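Local coordinates for type IV pilus assembly protein PilF (Thermus thermophilus HB8, PDB 5OIU), which probably hydrolyses ATP as a hexameric AAA+ motor that powers assembly of type IVa pili, at residues C[196-208]-C[217-231]. Numbering follows the deposited sequence.
Sequences AGLTFARALRAFL and VGEIRDSETAKIATE
Phe200 carries Glu219 O over one ring face, 3.5 Å above the plane and close to its centre, while Arg221 CZ lies at the ring edge, in plane, 3.5 Å from Phe200 CE2. Ring and guanidinium planes stand 87° apart, so the ring edge points at the middle of the guanidinium face. Arg221 CG sits between the backbone N and the carbonyl carbon (chi1 53°), and the chain then runs extended to the ring. Arg221 NH1 approaches Glu219 OE1 from above the carboxylate plane and also pairs with Asp178, both salt bridges; water 1 accepts from NH2. The second guanidinium, of Arg205, has Ile228 CD1 over one face, 3.2 Å from NH2, and Glu224 OE2 at its edge. That salt bridge is long, 3.7 Å from Arg205 NH2 to Glu224 OE2, and water 2 links the same two groups.

Between these polar ends, helices 200-206 and 223-231 run nearly parallel, their axes 8.8 Å apart at an angle of 19°. Leu204 CG packs 3.6 Å from Ile228 CG2, and Leu204 CD2 reaches Val217 CG2. Asp222 OD1 caps the second helix, accepting from both the backbone N and OG1 of Thr225, whose OG1, so held, lies 3.4 Å from Phe200 CB. An alanine in place of Phe200 would remove the ring and is likely to open a gap beside Glu219 O, leaving the Arg221 guanidinium without the edge it rests on.

Leu204 also packs on Ile215 of strand 214-217, which leads through 218-222 into helix 223-231 within the P-loop NTPase core; the Glu219 side chain lies about 7 Å from bound ATP. The contact thus has an apolar centre of Leu204, Ile228 and Val217, with one long salt bridge and one water bridge, both Arg205 to Glu224, at its outer margin.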
loop_
_atom_site.group_PDB
_atom_site.type_symbol
_atom_site.label_atom_id
_atom_site.label_comp_id
_atom_site.label_asym_id
_atom_site.label_seq_id
_atom_site.Cartn_x
_atom_site.Cartn_y
_atom_site.Cartn_z
ATOM N N ALA C 196 -8.458 30.181 22.962
ATOM C CA ALA C 196 -9.620 29.699 23.695
ATOM C C ALA C 196 -9.784 28.196 23.586
ATOM O O ALA C 196 -10.423 27.590 24.453
ATOM C CB ALA C 196 -10.897 30.387 23.200
ATOM N N GLY C 197 -9.197 27.581 22.567
ATOM C CA GLY C 197 -9.436 26.187 22.267
ATOM C C GLY C 197 -10.438 25.938 21.160
ATOM O O GLY C 197 -10.811 24.779 20.939
ATOM N N LEU C 198 -10.875 26.994 20.458
ATOM C CA LEU C 198 -11.858 26.919 19.373
ATOM C C LEU C 198 -11.153 26.540 18.073
ATOM O O LEU C 198 -10.913 27.360 17.184
ATOM C CB LEU C 198 -12.614 28.239 19.232
ATOM C CG LEU C 198 -13.882 28.137 18.375
ATOM C CD1 LEU C 198 -14.720 26.942 18.802
ATOM C CD2 LEU C 198 -14.699 29.409 18.419
ATOM N N THR C 199 -10.833 25.256 17.965
ATOM C CA THR C 199 -10.282 24.710 16.743
ATOM C C THR C 199 -11.361 24.548 15.683
ATOM O O THR C 199 -12.564 24.655 15.946
ATOM C CB THR C 199 -9.648 23.350 17.002
ATOM O OG1 THR C 199 -10.606 22.521 17.680
ATOM C CG2 THR C 199 -8.379 23.500 17.838
ATOM N N PHE C 200 -10.906 24.262 14.465
ATOM C CA PHE C 200 -11.822 23.843 13.417
ATOM C C PHE C 200 -12.703 22.709 13.911
ATOM O O PHE C 200 -13.935 22.805 13.895
ATOM C CB PHE C 200 -11.037 23.423 12.172
ATOM C CG PHE C 200 -10.732 24.566 11.224
ATOM C CD1 PHE C 200 -11.730 25.137 10.464
ATOM C CD2 PHE C 200 -9.450 25.050 11.093
ATOM C CE1 PHE C 200 -11.469 26.170 9.602
ATOM C CE2 PHE C 200 -9.170 26.086 10.215
ATOM C CZ PHE C 200 -10.185 26.647 9.475
ATOM N N ALA C 201 -12.078 21.638 14.402
ATOM C CA ALA C 201 -12.836 20.451 14.777
ATOM C C ALA C 201 -13.815 20.757 15.890
ATOM O O ALA C 201 -14.967 20.327 15.839
ATOM C CB ALA C 201 -11.898 19.317 15.200
ATOM N N ARG C 202 -13.373 21.492 16.913
ATOM C CA ARG C 202 -14.246 21.754 18.051
ATOM C C ARG C 202 -15.443 22.608 17.642
ATOM O O ARG C 202 -16.577 22.336 18.062
ATOM C CB ARG C 202 -13.459 22.424 19.173
ATOM C CG ARG C 202 -14.327 22.949 20.304
ATOM C CD ARG C 202 -14.831 21.820 21.187
ATOM N NE ARG C 202 -15.541 22.324 22.363
ATOM C CZ ARG C 202 -14.955 22.949 23.383
ATOM N NH1 ARG C 202 -13.635 23.147 23.386
ATOM N NH2 ARG C 202 -15.690 23.373 24.408
ATOM N N ALA C 203 -15.217 23.625 16.801
ATOM C CA ALA C 203 -16.330 24.406 16.263
ATOM C C ALA C 203 -17.239 23.549 15.383
ATOM O O ALA C 203 -18.467 23.598 15.509
ATOM C CB ALA C 203 -15.801 25.602 15.474
ATOM N N LEU C 204 -16.653 22.756 14.485
ATOM C CA LEU C 204 -17.457 22.014 13.517
ATOM C C LEU C 204 -18.372 21.009 14.219
ATOM O O LEU C 204 -19.523 20.802 13.807
ATOM C CB LEU C 204 -16.534 21.320 12.514
ATOM C CG LEU C 204 -17.081 20.759 11.198
ATOM C CD1 LEU C 204 -18.039 21.747 10.580
ATOM C CD2 LEU C 204 -15.953 20.395 10.222
ATOM N N ARG C 205 -17.884 20.391 15.296
ATOM C CA ARG C 205 -18.710 19.469 16.067
ATOM C C ARG C 205 -19.869 20.196 16.749
ATOM O O ARG C 205 -20.990 19.679 16.813
ATOM C CB ARG C 205 -17.849 18.738 17.095
ATOM C CG ARG C 205 -18.387 17.384 17.475
ATOM C CD ARG C 205 -17.347 16.583 18.293
ATOM N NE ARG C 205 -16.368 15.797 17.521
ATOM C CZ ARG C 205 -16.667 14.822 16.654
ATOM N NH1 ARG C 205 -17.945 14.509 16.393
ATOM N NH2 ARG C 205 -15.679 14.163 16.028
ATOM N N ALA C 206 -19.623 21.397 17.264
ATOM C CA ALA C 206 -20.717 22.172 17.829
ATOM C C ALA C 206 -21.783 22.470 16.774
ATOM O O ALA C 206 -22.984 22.455 17.072
ATOM C CB ALA C 206 -20.172 23.456 18.437
ATOM N N PHE C 207 -21.359 22.685 15.522
ATOM C CA PHE C 207 -22.281 22.985 14.431
ATOM C C PHE C 207 -23.376 21.946 14.276
ATOM O O PHE C 207 -24.435 22.262 13.723
ATOM C CB PHE C 207 -21.539 23.077 13.107
ATOM C CG PHE C 207 -20.705 24.296 12.966
ATOM C CD1 PHE C 207 -20.500 25.145 14.041
ATOM C CD2 PHE C 207 -20.106 24.587 11.751
ATOM C CE1 PHE C 207 -19.729 26.252 13.919
ATOM C CE2 PHE C 207 -19.318 25.722 11.619
ATOM C CZ PHE C 207 -19.142 26.555 12.708
ATOM N N LEU C 208 -23.150 20.715 14.739
ATOM C CA LEU C 208 -24.157 19.674 14.555
ATOM C C LEU C 208 -25.385 19.885 15.440
ATOM O O LEU C 208 -26.455 19.346 15.135
ATOM C CB LEU C 208 -23.521 18.302 14.786
ATOM C CG LEU C 208 -22.489 18.056 13.673
ATOM C CD1 LEU C 208 -21.957 16.636 13.695
ATOM C CD2 LEU C 208 -23.096 18.412 12.299
ATOM N N VAL C 217 -16.558 25.164 5.716
ATOM C CA VAL C 217 -15.321 24.925 6.442
ATOM C C VAL C 217 -14.209 25.663 5.693
ATOM O O VAL C 217 -13.896 25.333 4.544
ATOM C CB VAL C 217 -15.043 23.425 6.564
ATOM C CG1 VAL C 217 -13.727 23.193 7.261
ATOM C CG2 VAL C 217 -16.167 22.748 7.324
ATOM N N GLY C 218 -13.618 26.683 6.334
ATOM C CA GLY C 218 -12.673 27.540 5.633
ATOM C C GLY C 218 -11.428 26.808 5.175
ATOM O O GLY C 218 -10.831 27.162 4.147
ATOM N N GLU C 219 -11.025 25.781 5.923
ATOM C CA GLU C 219 -9.854 24.986 5.585
ATOM C C GLU C 219 -9.984 23.623 6.244
ATOM O O GLU C 219 -10.154 23.537 7.467
ATOM C CB GLU C 219 -8.573 25.690 6.040
ATOM C CG GLU C 219 -7.460 25.662 5.034
ATOM C CD GLU C 219 -6.079 25.738 5.673
ATOM O OE1 GLU C 219 -5.879 26.593 6.575
ATOM O OE2 GLU C 219 -5.197 24.934 5.273
ATOM N N ILE C 220 -9.922 22.570 5.430
ATOM C CA ILE C 220 -9.788 21.204 5.911
ATOM C C ILE C 220 -8.292 20.923 5.987
ATOM O O ILE C 220 -7.659 20.607 4.980
ATOM C CB ILE C 220 -10.486 20.197 4.996
ATOM C CG1 ILE C 220 -11.986 20.491 4.892
ATOM C CG2 ILE C 220 -10.231 18.761 5.507
ATOM C CD1 ILE C 220 -12.794 19.366 4.254
ATOM N N ARG C 221 -7.723 21.032 7.184
ATOM C CA ARG C 221 -6.292 20.838 7.345
ATOM C C ARG C 221 -5.935 19.897 8.488
ATOM O O ARG C 221 -4.782 19.878 8.917
ATOM C CB ARG C 221 -5.587 22.184 7.548
ATOM C CG ARG C 221 -6.164 23.014 8.654
ATOM C CD ARG C 221 -5.143 23.995 9.188
ATOM N NE ARG C 221 -5.517 24.534 10.499
ATOM C CZ ARG C 221 -5.670 25.833 10.751
ATOM N NH1 ARG C 221 -5.476 26.728 9.775
ATOM N NH2 ARG C 221 -6.009 26.237 11.974
ATOM N N ASP C 222 -6.876 19.129 9.010
ATOM C CA ASP C 222 -6.498 18.073 9.928
ATOM C C ASP C 222 -7.469 16.923 9.728
ATOM O O ASP C 222 -8.474 17.057 9.023
ATOM C CB ASP C 222 -6.429 18.568 11.385
ATOM C CG ASP C 222 -7.745 19.110 11.899
ATOM O OD1 ASP C 222 -8.780 18.401 11.846
ATOM O OD2 ASP C 222 -7.725 20.255 12.399
ATOM N N SER C 223 -7.144 15.788 10.306
ATOM C CA SER C 223 -7.947 14.615 10.155
ATOM C C SER C 223 -9.330 14.704 10.793
ATOM O O SER C 223 -10.278 14.482 10.139
ATOM C CB SER C 223 -7.164 13.382 10.579
ATOM O OG SER C 223 -6.073 13.178 9.717
ATOM N N GLU C 224 -9.421 15.042 12.068
ATOM C CA GLU C 224 -10.707 15.198 12.752
ATOM C C GLU C 224 -11.671 16.080 11.962
ATOM O O GLU C 224 -12.865 15.758 11.839
ATOM C CB GLU C 224 -10.477 15.774 14.153
ATOM C CG GLU C 224 -11.305 15.132 15.258
ATOM C CD GLU C 224 -11.245 13.588 15.226
ATOM O OE1 GLU C 224 -10.185 13.024 14.829
ATOM O OE2 GLU C 224 -12.260 12.936 15.601
ATOM N N THR C 225 -11.159 17.183 11.397
ATOM C CA THR C 225 -11.996 18.093 10.621
ATOM C C THR C 225 -12.482 17.443 9.335
ATOM O O THR C 225 -13.659 17.571 8.976
ATOM C CB THR C 225 -11.236 19.387 10.304
ATOM O OG1 THR C 225 -10.951 20.095 11.527
ATOM C CG2 THR C 225 -12.041 20.270 9.361
ATOM N N ALA C 226 -11.594 16.740 8.625
ATOM C CA ALA C 226 -12.020 16.049 7.414
ATOM C C ALA C 226 -13.097 15.016 7.726
ATOM O O ALA C 226 -14.045 14.837 6.954
ATOM C CB ALA C 226 -10.827 15.389 6.722
ATOM N N LYS C 227 -12.974 14.327 8.857
ATOM C CA LYS C 227 -13.950 13.288 9.148
ATOM C C LYS C 227 -15.286 13.900 9.555
ATOM O O LYS C 227 -16.337 13.472 9.066
ATOM C CB LYS C 227 -13.406 12.326 10.211
ATOM C CG LYS C 227 -12.977 10.940 9.656
ATOM C CD LYS C 227 -14.207 10.022 9.322
ATOM C CE LYS C 227 -13.851 8.762 8.474
ATOM N NZ LYS C 227 -14.900 8.413 7.471
ATOM N N ILE C 228 -15.272 14.940 10.395
ATOM C CA ILE C 228 -16.532 15.596 10.767
ATOM C C ILE C 228 -17.183 16.257 9.554
ATOM O O ILE C 228 -18.402 16.193 9.374
ATOM C CB ILE C 228 -16.311 16.606 11.906
ATOM C CG1 ILE C 228 -15.844 15.889 13.169
ATOM C CG2 ILE C 228 -17.575 17.377 12.179
ATOM C CD1 ILE C 228 -15.276 16.804 14.185
ATOM N N ALA C 229 -16.386 16.883 8.691
ATOM C CA ALA C 229 -16.973 17.507 7.511
ATOM C C ALA C 229 -17.604 16.464 6.596
ATOM O O ALA C 229 -18.694 16.689 6.063
ATOM C CB ALA C 229 -15.922 18.330 6.767
ATOM N N THR C 230 -16.949 15.309 6.414
ATOM C CA THR C 230 -17.553 14.257 5.598
ATOM C C THR C 230 -18.807 13.703 6.264
ATOM O O THR C 230 -19.810 13.441 5.593
ATOM C CB THR C 230 -16.556 13.124 5.338
ATOM O OG1 THR C 230 -15.345 13.657 4.808
ATOM C CG2 THR C 230 -17.121 12.132 4.334
ATOM N N GLU C 231 -18.763 13.528 7.584
ATOM C CA GLU C 231 -19.918 13.012 8.315
ATOM C C GLU C 231 -21.112 13.949 8.178
ATOM O O GLU C 231 -22.240 13.496 7.942
ATOM C CB GLU C 231 -19.540 12.807 9.789
ATOM C CG GLU C 231 -20.701 12.684 10.784
ATOM C CD GLU C 231 -20.223 12.586 12.244
ATOM O OE1 GLU C 231 -18.991 12.626 12.473
ATOM O OE2 GLU C 231 -21.080 12.462 13.158
HETATM O O HOH W 1 -7.590 24.784 14.097
HETATM O O HOH W 2 -14.876 11.615 14.552
#